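Local atomic coordinates of folylpolyglutamate synthase (FolC) (PDB entry 6K8C), a protein that probably adds glutamate to dihydropteroate to make dihydrofolate, and further glutamates to reduced folates to build folylpolyglutamates, at the cost of ATP. Residues Ser192-Gln197 / Leu216-Asn221; Glu222-Val227 / Asn243-Leu248; Thr183-Met188 / Asn203-Ile208; Val49-Gly54 / Leu155-Ser160. One frame throughout, in Å; residues are numbered along the deposited sequence.

Contact 1. Residues Ser192-Gln197 / Leu216-Asn221; sequences SIIAPQ and LIVVQN
Three backbone hydrogen bonds join Ser192-Gln197 to Leu216-Asn221 as parallel strands. Ile217 N donates to Ser192 O at 2.7 Å, almost along the C=O axis. Ile194 N returns a bond to Ile217 O at 2.9 Å, in the carbonyl plane. Val219 N then reaches Ile194 O at 3.0 Å. The donors switch strands at each step, as parallel pairing requires.

Where the strands end, a water takes over. It donates to Ile194 O and, at 2.7 Å, to Val219 O, so Ile194 O accepts two hydrogen bonds, from Val219 N and the water. Pro196 follows the end of the strand, cannot donate a further backbone bond, and lays its ring CG 3.8 Å from Val219 O.

Apolar packing occupies both faces. On one, Ile193 and Ile217 run side by side in the same direction, and Ile193 CG2 presses on Val219 CG2 at 3.5 Å, closer than usual for two methyls. Ile193 CG2 stands anti to the backbone N, which turns it toward Val219, while helix 241-254 covers this face. On the other, Ile194 CG1 is anti to its backbone N (chi1 -174°), leaving CG2 in the crowded position, where it sits 3.9 Å from Leu216 CD1 and equally near Val218 CG2. Helix 199-211 packs over Ile194 and Leu216. Beta-branched residues fit such extended backbone, and their branches pack against the helices.

Strand 191-194, helix 199-211 and strand 215-218 thus form a beta-alpha-beta crossover at the edge of the P-loop-type sheet of the Mur ligase middle domain.

Contact 2. Residues Glu222-Val227 / Asn243-Leu248; sequences EISKGV and NLEVAL
One carboxylate oxygen carries the polar part of this contact. Glu245 OE2 accepts from Ser224 N at 2.6 Å and from Ser224 OG, also at 2.6 Å. The hydroxyl uses the syn lone pair, on the side of the other oxygen, whereas the amide arrives from above the carboxylate plane, 39° out of it, in a nearly straight hydrogen bond. Glu245 gets there by bending at chi2 (-72°), which folds its chain across toward the loop and brings CG to 3.7 Å from Glu222 O. Two short bonds would stabilise the charged form of the acid, and the start of helix 225-234 close by probably helps.

Ser224 is the N-cap of that helix. With OG in the crowded position between its backbone N and carbonyl carbon (chi1 65°), the hydroxyl accepts from Val227 N at 3.3 Å while donating to Glu245. Serine suits the place because one small group can do both, and the acid on helix 241-254 thereby fixes the rotation of the capping hydroxyl.

Val227 walls one side of the carboxylate, its CG2 in a tight carbon-oxygen approach 3.2 Å from Glu245 OE2. The apolar contact is with Leu244: the two side chains pass alongside, pointing opposite ways, with Val227 CG1 3.9 Å from Leu244 CD2. Beyond Leu244, Phe64 of helix 58-70 and Tyr230 continue the apolar packing.

Contact 3. Residues Thr183-Met188 / Asn203-Ile208; sequences TKLKAM and NAAQKI
Ile208 lies over the C-terminal part of helix 177-185 and the type I turn from Leu185 to Met188. Its CB leaves helix 199-211 toward the other segment and already stands 4.0 Å from Met188 CE. There the side chain forks. CG2, anti to the backbone N, meets Met188 CE at 3.7 Å and lies 4.0 Å from Met188 SD, while also resting near Leu185 O. The other branch, CG1, lies beside the backbone N (chi1 -76°) and runs out extended through chi2, so that CD1 ends 3.8 Å from Leu185 CB. An isoleucine suits this place because its two branches separate, one to the methionine and one to the leucine.

Met188 reaches back from the end of the turn, itself closed by a backbone hydrogen bond from Met188 N to Leu185 O. Its CG starts in the crowded position (chi1 89°), and a bend at chi3 (56°) brings CE round to Ala205 O, 3.6 Å away. Leu185, in the facing helix, spreads its two methyls on Ala205, about one turn before Ile208: CD2 is 3.7 Å from Ala205 CB, with CD1 almost as close. Ala204 and Ala205 keep the helix surface low enough for the leucine to approach, and no hydrogen bond crosses between the segments.

Below, Phe162 touches Leu185 and Met188, and Leu216 touches Ala205. Two neighbouring helices thus pack together on one face of the parallel part of a mixed sheet, the layered alpha/beta arrangement of the Mur ligase middle domain.

Contact 4. Residues Val49-Gly54 / Leu155-Ser160; sequences VIHVVG and LKKTLS
Strands 48-53 and 159-162 are parallel neighbours inside the sheet of the Mur ligase middle domain, and strand 48-53 leads into the P-loop that begins at Gly54, which probably serves ATP binding. His51 N donates to Leu159 O at 2.8 Å in the carbonyl plane. Val49 O accepts from Thr158 N at 2.9 Å and, weakly, from Leu159 N, so one carbonyl gathers two amides where the incoming chain turns into its strand. Threonine suits that bend, since Thr158 OG1 also takes a weak bond from Val49 N. Val49 CB meets Lys156 O at 3.3 Å.

Ile50 and Leu159 share the face covered by helix 241-254, which calls for apolar residues; Ile50 CG2 lies 4.3 Å from Leu159 CD2. His51 and Ser160 lie on the other. The imidazole, with CG anti to the backbone N (chi1 -159°), has Val53 CG2 over the centre of one face, and its NE2 is hydrogen-bonded to Thr152. Lys157, bent at chi3 and chi4, slants across to put CE 3.5 Å from His51 ND1, although its NZ is hydrogen-bonded to Ala187 O. A single water links His51 and Ser160, 3.0 Å from His51 ND1 and 2.8 Å from Ser160 OG.

Contacts 1 and 4 lie in one sheet, whose strands run 48-53, 159-162, 191-194, 215-218 toward its edge; their centres are about 15 Å apart, and Ile193 meets Ser160 where the middle two strands pair. Contact 3 packs helices 177-185 and 199-211 on one face, its centre about 12 Å from that of contact 1 and about 14 Å from that of contact 4. Contact 2 lies toward the opposite face, where Val246 of helix 241-254 touches Ala195 and Val219. Contacts 2 and 3, about 24 Å apart between centres, do not touch. Contact 4 closes first along the chain, contacts 3 and 1 interleave, and contact 2 follows. Helices 199-211 and 241-254 sandwich the sheet in three alpha/beta/alpha layers.

Contact 1. Residues Ser192-Gln197 / Leu216-Asn221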
loop_
_atom_site.group_PDB
_atom_site.type_symbol
_atom_site.label_atom_id
_atom_site.label_comp_id
_atom_site.label_asym_id
_atom_site.label_seq_id
_atom_site.Cartn_x
_atom_site.Cartn_y
_atom_site.Cartn_z
ATOM N N SER A 192 13.081 15.426 3.554
ATOM C CA SER A 192 11.908 14.818 2.943
ATOM C C SER A 192 11.917 15.015 1.435
ATOM O O SER A 192 12.344 16.057 0.931
ATOM C CB SER A 192 10.613 15.395 3.522
ATOM O OG SER A 192 10.591 15.266 4.933
ATOM N N ILE A 193 11.429 14.002 0.736
ATOM C CA ILE A 193 11.168 14.045 -0.695
ATOM C C ILE A 193 9.666 14.161 -0.879
ATOM O O ILE A 193 8.901 13.490 -0.181
ATOM C CB ILE A 193 11.723 12.785 -1.381
ATOM C CG1 ILE A 193 13.249 12.814 -1.345
ATOM C CG2 ILE A 193 11.220 12.665 -2.822
ATOM C CD1 ILE A 193 13.825 11.549 -0.863
ATOM N N ILE A 194 9.228 15.020 -1.796
ATOM C CA ILE A 194 7.800 15.184 -2.034
ATOM C C ILE A 194 7.517 14.958 -3.515
ATOM O O ILE A 194 8.107 15.623 -4.376
ATOM C CB ILE A 194 7.275 16.553 -1.551
ATOM C CG1 ILE A 194 5.754 16.620 -1.681
ATOM C CG2 ILE A 194 7.942 17.722 -2.250
ATOM C CD1 ILE A 194 5.094 17.489 -0.620
ATOM N N ALA A 195 6.633 13.997 -3.805
ATOM C CA ALA A 195 6.143 13.763 -5.156
ATOM C C ALA A 195 5.315 14.960 -5.624
ATOM O O ALA A 195 4.895 15.786 -4.807
ATOM C CB ALA A 195 5.298 12.486 -5.185
ATOM N N PRO A 196 5.069 15.084 -6.933
ATOM C CA PRO A 196 4.212 16.179 -7.417
ATOM C C PRO A 196 2.848 16.148 -6.738
ATOM O O PRO A 196 2.213 15.096 -6.623
ATOM C CB PRO A 196 4.111 15.913 -8.925
ATOM C CG PRO A 196 5.366 15.169 -9.250
ATOM C CD PRO A 196 5.625 14.295 -8.049
ATOM N N GLN A 197 2.418 17.312 -6.257
ATOM C CA GLN A 197 1.217 17.451 -5.444
ATOM C C GLN A 197 0.295 18.493 -6.059
ATOM O O GLN A 197 0.661 19.218 -6.986
ATOM C CB GLN A 197 1.549 17.881 -4.006
ATOM C CG GLN A 197 2.600 17.044 -3.301
ATOM C CD GLN A 197 2.040 15.744 -2.781
ATOM O OE1 GLN A 197 0.838 15.625 -2.562
ATOM N NE2 GLN A 197 2.908 14.755 -2.588
ATOM N N LEU A 216 13.290 20.148 1.997
ATOM C CA LEU A 216 12.225 19.549 1.207
ATOM C C LEU A 216 12.722 19.415 -0.225
ATOM O O LEU A 216 13.021 20.420 -0.874
ATOM C CB LEU A 216 10.965 20.412 1.276
ATOM C CG LEU A 216 9.662 19.883 0.688
ATOM C CD1 LEU A 216 9.262 18.571 1.361
ATOM C CD2 LEU A 216 8.570 20.942 0.836
ATOM N N ILE A 217 12.841 18.182 -0.704
ATOM C CA ILE A 217 13.315 17.908 -2.056
ATOM C C ILE A 217 12.091 17.692 -2.934
ATOM O O ILE A 217 11.399 16.679 -2.811
ATOM C CB ILE A 217 14.252 16.695 -2.100
ATOM C CG1 ILE A 217 15.527 16.973 -1.300
ATOM C CG2 ILE A 217 14.606 16.345 -3.539
ATOM C CD1 ILE A 217 16.301 15.709 -0.951
ATOM N N VAL A 218 11.828 18.630 -3.835
ATOM C CA VAL A 218 10.628 18.594 -4.661
ATOM C C VAL A 218 10.937 17.821 -5.936
ATOM O O VAL A 218 11.818 18.207 -6.710
ATOM C CB VAL A 218 10.135 20.015 -4.974
ATOM C CG1 VAL A 218 8.879 19.971 -5.820
ATOM C CG2 VAL A 218 9.887 20.780 -3.674
ATOM N N VAL A 219 10.214 16.729 -6.158
ATOM C CA VAL A 219 10.429 15.911 -7.347
ATOM C C VAL A 219 9.831 16.621 -8.551
ATOM O O VAL A 219 8.653 16.998 -8.541
ATOM C CB VAL A 219 9.816 14.514 -7.167
ATOM C CG1 VAL A 219 9.893 13.741 -8.468
ATOM C CG2 VAL A 219 10.545 13.762 -6.061
ATOM N N GLN A 220 10.646 16.811 -9.587
ATOM C CA GLN A 220 10.169 17.426 -10.820
ATOM C C GLN A 220 9.100 16.563 -11.476
ATOM O O GLN A 220 9.177 15.330 -11.464
ATOM C CB GLN A 220 11.329 17.623 -11.793
ATOM C CG GLN A 220 12.267 18.758 -11.443
ATOM C CD GLN A 220 12.893 19.370 -12.683
ATOM O OE1 GLN A 220 13.521 18.672 -13.483
ATOM N NE2 GLN A 220 12.712 20.676 -12.856
ATOM N N ASN A 221 8.100 17.221 -12.065
ATOM C CA ASN A 221 7.034 16.525 -12.784
ATOM C C ASN A 221 7.580 16.145 -14.157
ATOM O O ASN A 221 7.340 16.805 -15.173
ATOM C CB ASN A 221 5.783 17.394 -12.874
ATOM C CG ASN A 221 4.577 16.625 -13.383
ATOM O OD1 ASN A 221 4.713 15.637 -14.106
ATOM N ND2 ASN A 221 3.389 17.069 -12.998
HETATM O O HOH W 1 7.009 17.474 -6.501
#

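Contact 2. Residues Glu222-Val227 / Asn243-Leu248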
loop_
_atom_site.group_PDB
_atom_site.type_symbol
_atom_site.label_atom_id
_atom_site.label_comp_id
_atom_site.label_asym_id
_atom_site.label_seq_id
_atom_site.Cartn_x
_atom_site.Cartn_y
_atom_site.Cartn_z
ATOM N N GLU A 222 8.323 15.040 -14.180
ATOM C CA GLU A 222 9.179 14.706 -15.312
ATOM C C GLU A 222 9.575 13.240 -15.208
ATOM O O GLU A 222 10.022 12.801 -14.146
ATOM C CB GLU A 222 10.421 15.604 -15.307
ATOM C CG GLU A 222 11.533 15.175 -16.233
ATOM C CD GLU A 222 11.412 15.800 -17.608
ATOM O OE1 GLU A 222 10.284 16.167 -18.003
ATOM O OE2 GLU A 222 12.448 15.935 -18.293
ATOM N N ILE A 223 9.420 12.490 -16.298
ATOM C CA ILE A 223 9.763 11.070 -16.324
ATOM C C ILE A 223 10.994 10.881 -17.200
ATOM O O ILE A 223 10.985 11.236 -18.385
ATOM C CB ILE A 223 8.592 10.207 -16.819
ATOM C CG1 ILE A 223 7.474 10.192 -15.772
ATOM C CG2 ILE A 223 9.058 8.783 -17.026
ATOM C CD1 ILE A 223 6.088 10.286 -16.368
ATOM N N SER A 224 12.047 10.309 -16.618
ATOM C CA SER A 224 13.286 10.080 -17.345
ATOM C C SER A 224 13.126 8.951 -18.359
ATOM O O SER A 224 12.244 8.094 -18.250
ATOM C CB SER A 224 14.421 9.746 -16.379
ATOM O OG SER A 224 14.177 8.518 -15.707
ATOM N N LYS A 225 14.008 8.961 -19.363
ATOM C CA LYS A 225 14.015 7.888 -20.353
ATOM C C LYS A 225 14.276 6.536 -19.698
ATOM O O LYS A 225 13.656 5.532 -20.062
ATOM C CB LYS A 225 15.062 8.181 -21.430
ATOM C CG LYS A 225 15.561 6.948 -22.175
ATOM C CD LYS A 225 16.207 7.318 -23.504
ATOM C CE LYS A 225 15.167 7.495 -24.599
ATOM N NZ LYS A 225 15.793 7.858 -25.903
ATOM N N GLY A 226 15.189 6.494 -18.727
ATOM C CA GLY A 226 15.471 5.240 -18.045
ATOM C C GLY A 226 14.247 4.652 -17.370
ATOM O O GLY A 226 14.035 3.438 -17.396
ATOM N N VAL A 227 13.420 5.508 -16.763
ATOM C CA VAL A 227 12.194 5.035 -16.128
ATOM C C VAL A 227 11.170 4.625 -17.178
ATOM O O VAL A 227 10.513 3.586 -17.049
ATOM C CB VAL A 227 11.637 6.109 -15.175
ATOM C CG1 VAL A 227 10.195 5.796 -14.789
ATOM C CG2 VAL A 227 12.506 6.209 -13.945
ATOM N N ASN A 243 5.863 7.202 -9.646
ATOM C CA ASN A 243 6.163 6.501 -8.400
ATOM C C ASN A 243 7.596 5.993 -8.396
ATOM O O ASN A 243 8.293 6.085 -7.376
ATOM C CB ASN A 243 5.170 5.358 -8.182
ATOM C CG ASN A 243 3.771 5.859 -7.857
ATOM O OD1 ASN A 243 3.588 7.018 -7.504
ATOM N ND2 ASN A 243 2.782 4.982 -7.972
ATOM N N LEU A 244 8.069 5.480 -9.536
ATOM C CA LEU A 244 9.457 5.042 -9.621
ATOM C C LEU A 244 10.416 6.227 -9.616
ATOM O O LEU A 244 11.508 6.138 -9.042
ATOM C CB LEU A 244 9.672 4.178 -10.867
ATOM C CG LEU A 244 11.101 3.662 -11.120
ATOM C CD1 LEU A 244 11.663 2.810 -9.953
ATOM C CD2 LEU A 244 11.159 2.872 -12.419
ATOM N N GLU A 245 10.042 7.338 -10.269
ATOM C CA GLU A 245 10.898 8.523 -10.229
ATOM C C GLU A 245 11.094 9.006 -8.800
ATOM O O GLU A 245 12.204 9.394 -8.413
ATOM C CB GLU A 245 10.311 9.650 -11.085
ATOM C CG GLU A 245 10.455 9.454 -12.580
ATOM C CD GLU A 245 11.884 9.622 -13.073
ATOM O OE1 GLU A 245 12.756 10.064 -12.292
ATOM O OE2 GLU A 245 12.129 9.322 -14.258
ATOM N N VAL A 246 10.026 8.992 -8.002
ATOM C CA VAL A 246 10.137 9.407 -6.606
ATOM C C VAL A 246 11.008 8.431 -5.823
ATOM O O VAL A 246 11.882 8.841 -5.048
ATOM C CB VAL A 246 8.737 9.552 -5.987
ATOM C CG1 VAL A 246 8.848 9.809 -4.491
ATOM C CG2 VAL A 246 7.961 10.674 -6.690
ATOM N N ALA A 247 10.802 7.129 -6.021
ATOM C CA ALA A 247 11.636 6.144 -5.341
ATOM C C ALA A 247 13.098 6.289 -5.743
ATOM O O ALA A 247 13.996 6.099 -4.916
ATOM C CB ALA A 247 11.141 4.729 -5.640
ATOM N N LEU A 248 13.356 6.610 -7.013
ATOM C CA LEU A 248 14.733 6.809 -7.454
ATOM C C LEU A 248 15.358 8.018 -6.770
ATOM O O LEU A 248 16.526 7.973 -6.363
ATOM C CB LEU A 248 14.778 6.963 -8.977
ATOM C CG LEU A 248 16.147 6.886 -9.655
ATOM C CD1 LEU A 248 16.807 5.544 -9.393
ATOM C CD2 LEU A 248 16.000 7.133 -11.153
#

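Contact 3. Residues Thr183-Met188 / Asn203-Ile208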
loop_
_atom_site.group_PDB
_atom_site.type_symbol
_atom_site.label_atom_id
_atom_site.label_comp_id
_atom_site.label_asym_id
_atom_site.label_seq_id
_atom_site.Cartn_x
_atom_site.Cartn_y
_atom_site.Cartn_z
ATOM N N THR A 183 -2.276 17.135 8.587
ATOM C CA THR A 183 -1.973 16.031 9.494
ATOM C C THR A 183 -0.826 15.175 8.970
ATOM O O THR A 183 0.017 14.711 9.748
ATOM C CB THR A 183 -3.221 15.176 9.720
ATOM O OG1 THR A 183 -3.472 14.370 8.561
ATOM C CG2 THR A 183 -4.427 16.062 9.982
ATOM N N LYS A 184 -0.774 14.958 7.653
ATOM C CA LYS A 184 0.298 14.155 7.077
ATOM C C LYS A 184 1.633 14.889 7.130
ATOM O O LYS A 184 2.659 14.302 7.491
ATOM C CB LYS A 184 -0.049 13.777 5.635
ATOM C CG LYS A 184 -1.291 12.908 5.496
ATOM C CD LYS A 184 -1.396 12.310 4.101
ATOM C CE LYS A 184 -2.663 11.472 3.942
ATOM N NZ LYS A 184 -2.609 10.221 4.739
ATOM N N LEU A 185 1.639 16.175 6.788
ATOM C CA LEU A 185 2.886 16.908 6.630
ATOM C C LEU A 185 3.474 17.392 7.947
ATOM O O LEU A 185 4.680 17.658 8.005
ATOM C CB LEU A 185 2.672 18.103 5.697
ATOM C CG LEU A 185 2.367 17.738 4.245
ATOM C CD1 LEU A 185 1.706 18.907 3.525
ATOM C CD2 LEU A 185 3.636 17.304 3.530
ATOM N N LYS A 186 2.663 17.512 9.002
ATOM C CA LYS A 186 3.157 18.099 10.245
ATOM C C LYS A 186 4.269 17.266 10.868
ATOM O O LYS A 186 5.146 17.813 11.546
ATOM C CB LYS A 186 2.009 18.277 11.240
ATOM C CG LYS A 186 1.384 19.660 11.200
ATOM C CD LYS A 186 0.149 19.746 12.082
ATOM C CE LYS A 186 -0.513 21.108 11.947
ATOM N NZ LYS A 186 -1.869 21.010 11.341
ATOM N N ALA A 187 4.256 15.953 10.650
ATOM C CA ALA A 187 5.262 15.066 11.212
ATOM C C ALA A 187 6.484 14.906 10.312
ATOM O O ALA A 187 7.270 13.972 10.514
ATOM C CB ALA A 187 4.644 13.700 11.511
ATOM N N MET A 188 6.664 15.787 9.329
ATOM C CA MET A 188 7.864 15.729 8.508
ATOM C C MET A 188 9.094 16.004 9.364
ATOM O O MET A 188 9.062 16.822 10.288
ATOM C CB MET A 188 7.775 16.723 7.341
ATOM C CG MET A 188 8.284 18.125 7.632
ATOM S SD MET A 188 8.462 19.186 6.174
ATOM C CE MET A 188 6.817 19.144 5.464
ATOM N N ASN A 203 2.114 24.058 -1.215
ATOM C CA ASN A 203 2.219 25.268 -0.403
ATOM C C ASN A 203 2.263 24.931 1.081
ATOM O O ASN A 203 3.092 25.463 1.828
ATOM C CB ASN A 203 1.042 26.202 -0.700
ATOM C CG ASN A 203 1.311 27.128 -1.863
ATOM O OD1 ASN A 203 2.460 27.443 -2.163
ATOM N ND2 ASN A 203 0.246 27.576 -2.524
ATOM N N ALA A 204 1.366 24.052 1.529
ATOM C CA ALA A 204 1.351 23.671 2.938
ATOM C C ALA A 204 2.657 23.000 3.339
ATOM O O ALA A 204 3.203 23.277 4.415
ATOM C CB ALA A 204 0.163 22.751 3.220
ATOM N N ALA A 205 3.187 22.130 2.474
ATOM C CA ALA A 205 4.440 21.443 2.774
ATOM C C ALA A 205 5.610 22.418 2.843
ATOM O O ALA A 205 6.466 22.307 3.731
ATOM C CB ALA A 205 4.706 20.361 1.728
ATOM N N GLN A 206 5.671 23.376 1.913
ATOM C CA GLN A 206 6.756 24.352 1.929
ATOM C C GLN A 206 6.695 25.226 3.172
ATOM O O GLN A 206 7.732 25.585 3.743
ATOM C CB GLN A 206 6.705 25.218 0.668
ATOM C CG GLN A 206 7.211 24.509 -0.571
ATOM C CD GLN A 206 6.804 25.206 -1.851
ATOM O OE1 GLN A 206 5.932 26.076 -1.850
ATOM N NE2 GLN A 206 7.439 24.827 -2.953
ATOM N N LYS A 207 5.486 25.586 3.603
ATOM C CA LYS A 207 5.338 26.412 4.794
ATOM C C LYS A 207 5.816 25.673 6.037
ATOM O O LYS A 207 6.506 26.250 6.885
ATOM C CB LYS A 207 3.876 26.840 4.926
ATOM C CG LYS A 207 3.472 27.455 6.253
ATOM C CD LYS A 207 1.983 27.792 6.212
ATOM C CE LYS A 207 1.571 28.738 7.326
ATOM N NZ LYS A 207 0.130 29.100 7.195
ATOM N N ILE A 208 5.478 24.387 6.152
ATOM C CA ILE A 208 5.899 23.614 7.314
ATOM C C ILE A 208 7.408 23.399 7.294
ATOM O O ILE A 208 8.075 23.526 8.327
ATOM C CB ILE A 208 5.128 22.284 7.376
ATOM C CG1 ILE A 208 3.699 22.523 7.875
ATOM C CG2 ILE A 208 5.842 21.281 8.275
ATOM C CD1 ILE A 208 2.707 21.480 7.418
#

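Contact 4. Residues Val49-Gly54 / Leu155-Ser160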
loop_
_atom_site.group_PDB
_atom_site.type_symbol
_atom_site.label_atom_id
_atom_site.label_comp_id
_atom_site.label_asym_id
_atom_site.label_seq_id
_atom_site.Cartn_x
_atom_site.Cartn_y
_atom_site.Cartn_z
ATOM N N VAL A 49 15.517 4.627 8.745
ATOM C CA VAL A 49 14.073 4.479 8.607
ATOM C C VAL A 49 13.574 5.468 7.568
ATOM O O VAL A 49 13.821 6.673 7.686
ATOM C CB VAL A 49 13.357 4.699 9.950
ATOM C CG1 VAL A 49 11.847 4.872 9.734
ATOM C CG2 VAL A 49 13.648 3.546 10.894
ATOM N N ILE A 50 12.848 4.968 6.573
ATOM C CA ILE A 50 12.229 5.803 5.551
ATOM C C ILE A 50 10.721 5.771 5.765
ATOM O O ILE A 50 10.099 4.708 5.678
ATOM C CB ILE A 50 12.597 5.335 4.137
ATOM C CG1 ILE A 50 14.115 5.414 3.943
ATOM C CG2 ILE A 50 11.897 6.204 3.106
ATOM C CD1 ILE A 50 14.803 4.086 3.981
ATOM N N HIS A 51 10.135 6.929 6.039
ATOM C CA HIS A 51 8.711 7.037 6.344
ATOM C C HIS A 51 7.960 7.390 5.063
ATOM O O HIS A 51 8.133 8.483 4.522
ATOM C CB HIS A 51 8.487 8.098 7.420
ATOM C CG HIS A 51 7.190 7.969 8.156
ATOM N ND1 HIS A 51 6.627 9.019 8.852
ATOM C CD2 HIS A 51 6.351 6.918 8.320
ATOM C CE1 HIS A 51 5.495 8.621 9.407
ATOM N NE2 HIS A 51 5.305 7.351 9.100
ATOM N N VAL A 52 7.115 6.478 4.591
ATOM C CA VAL A 52 6.320 6.691 3.385
ATOM C C VAL A 52 4.930 7.164 3.806
ATOM O O VAL A 52 4.194 6.433 4.480
ATOM C CB VAL A 52 6.243 5.413 2.531
ATOM C CG1 VAL A 52 5.442 5.670 1.265
ATOM C CG2 VAL A 52 7.646 4.933 2.171
ATOM N N VAL A 53 4.576 8.386 3.409
ATOM C CA VAL A 53 3.348 9.052 3.826
ATOM C C VAL A 53 2.647 9.589 2.586
ATOM O O VAL A 53 3.294 10.147 1.695
ATOM C CB VAL A 53 3.645 10.198 4.820
ATOM C CG1 VAL A 53 2.387 10.991 5.134
ATOM C CG2 VAL A 53 4.261 9.651 6.106
ATOM N N GLY A 54 1.334 9.429 2.526
ATOM C CA GLY A 54 0.577 9.959 1.410
ATOM C C GLY A 54 -0.742 9.227 1.251
ATOM O O GLY A 54 -1.134 8.422 2.090
ATOM N N LEU A 155 8.844 6.284 15.472
ATOM C CA LEU A 155 10.202 5.863 15.166
ATOM C C LEU A 155 11.003 7.043 14.629
ATOM O O LEU A 155 10.478 7.891 13.902
ATOM C CB LEU A 155 10.185 4.718 14.151
ATOM C CG LEU A 155 9.875 3.310 14.665
ATOM C CD1 LEU A 155 8.406 3.163 15.027
ATOM C CD2 LEU A 155 10.263 2.283 13.618
ATOM N N LYS A 156 12.274 7.117 15.011
ATOM C CA LYS A 156 13.133 8.154 14.459
ATOM C C LYS A 156 13.331 7.900 12.970
ATOM O O LYS A 156 13.501 6.759 12.535
ATOM C CB LYS A 156 14.479 8.193 15.185
ATOM C CG LYS A 156 14.464 9.032 16.459
ATOM C CD LYS A 156 15.773 8.915 17.226
ATOM C CE LYS A 156 15.585 9.263 18.696
ATOM N NZ LYS A 156 16.826 9.022 19.485
ATOM N N LYS A 157 13.288 8.966 12.185
ATOM C CA LYS A 157 13.268 8.848 10.738
ATOM C C LYS A 157 14.518 9.469 10.135
ATOM O O LYS A 157 14.953 10.550 10.546
ATOM C CB LYS A 157 12.016 9.503 10.148
ATOM C CG LYS A 157 11.779 10.929 10.597
ATOM C CD LYS A 157 10.576 11.523 9.888
ATOM C CE LYS A 157 9.297 10.813 10.299
ATOM N NZ LYS A 157 8.588 11.547 11.379
ATOM N N THR A 158 15.099 8.763 9.171
ATOM C CA THR A 158 16.148 9.336 8.339
ATOM C C THR A 158 15.559 10.190 7.225
ATOM O O THR A 158 16.104 11.248 6.886
ATOM C CB THR A 158 16.997 8.211 7.748
ATOM O OG1 THR A 158 17.432 7.344 8.799
ATOM C CG2 THR A 158 18.201 8.764 7.003
ATOM N N LEU A 159 14.443 9.752 6.652
ATOM C CA LEU A 159 13.899 10.375 5.456
ATOM C C LEU A 159 12.401 10.126 5.419
ATOM O O LEU A 159 11.947 9.044 5.787
ATOM C CB LEU A 159 14.561 9.799 4.202
ATOM C CG LEU A 159 14.062 10.241 2.834
ATOM C CD1 LEU A 159 14.498 11.670 2.566
ATOM C CD2 LEU A 159 14.602 9.287 1.775
ATOM N N SER A 160 11.644 11.132 4.992
ATOM C CA SER A 160 10.232 10.965 4.677
ATOM C C SER A 160 10.043 11.066 3.169
ATOM O O SER A 160 10.710 11.864 2.502
ATOM C CB SER A 160 9.374 12.020 5.379
ATOM O OG SER A 160 9.523 11.942 6.788
HETATM O O HOH W 2 7.102 11.876 8.169
#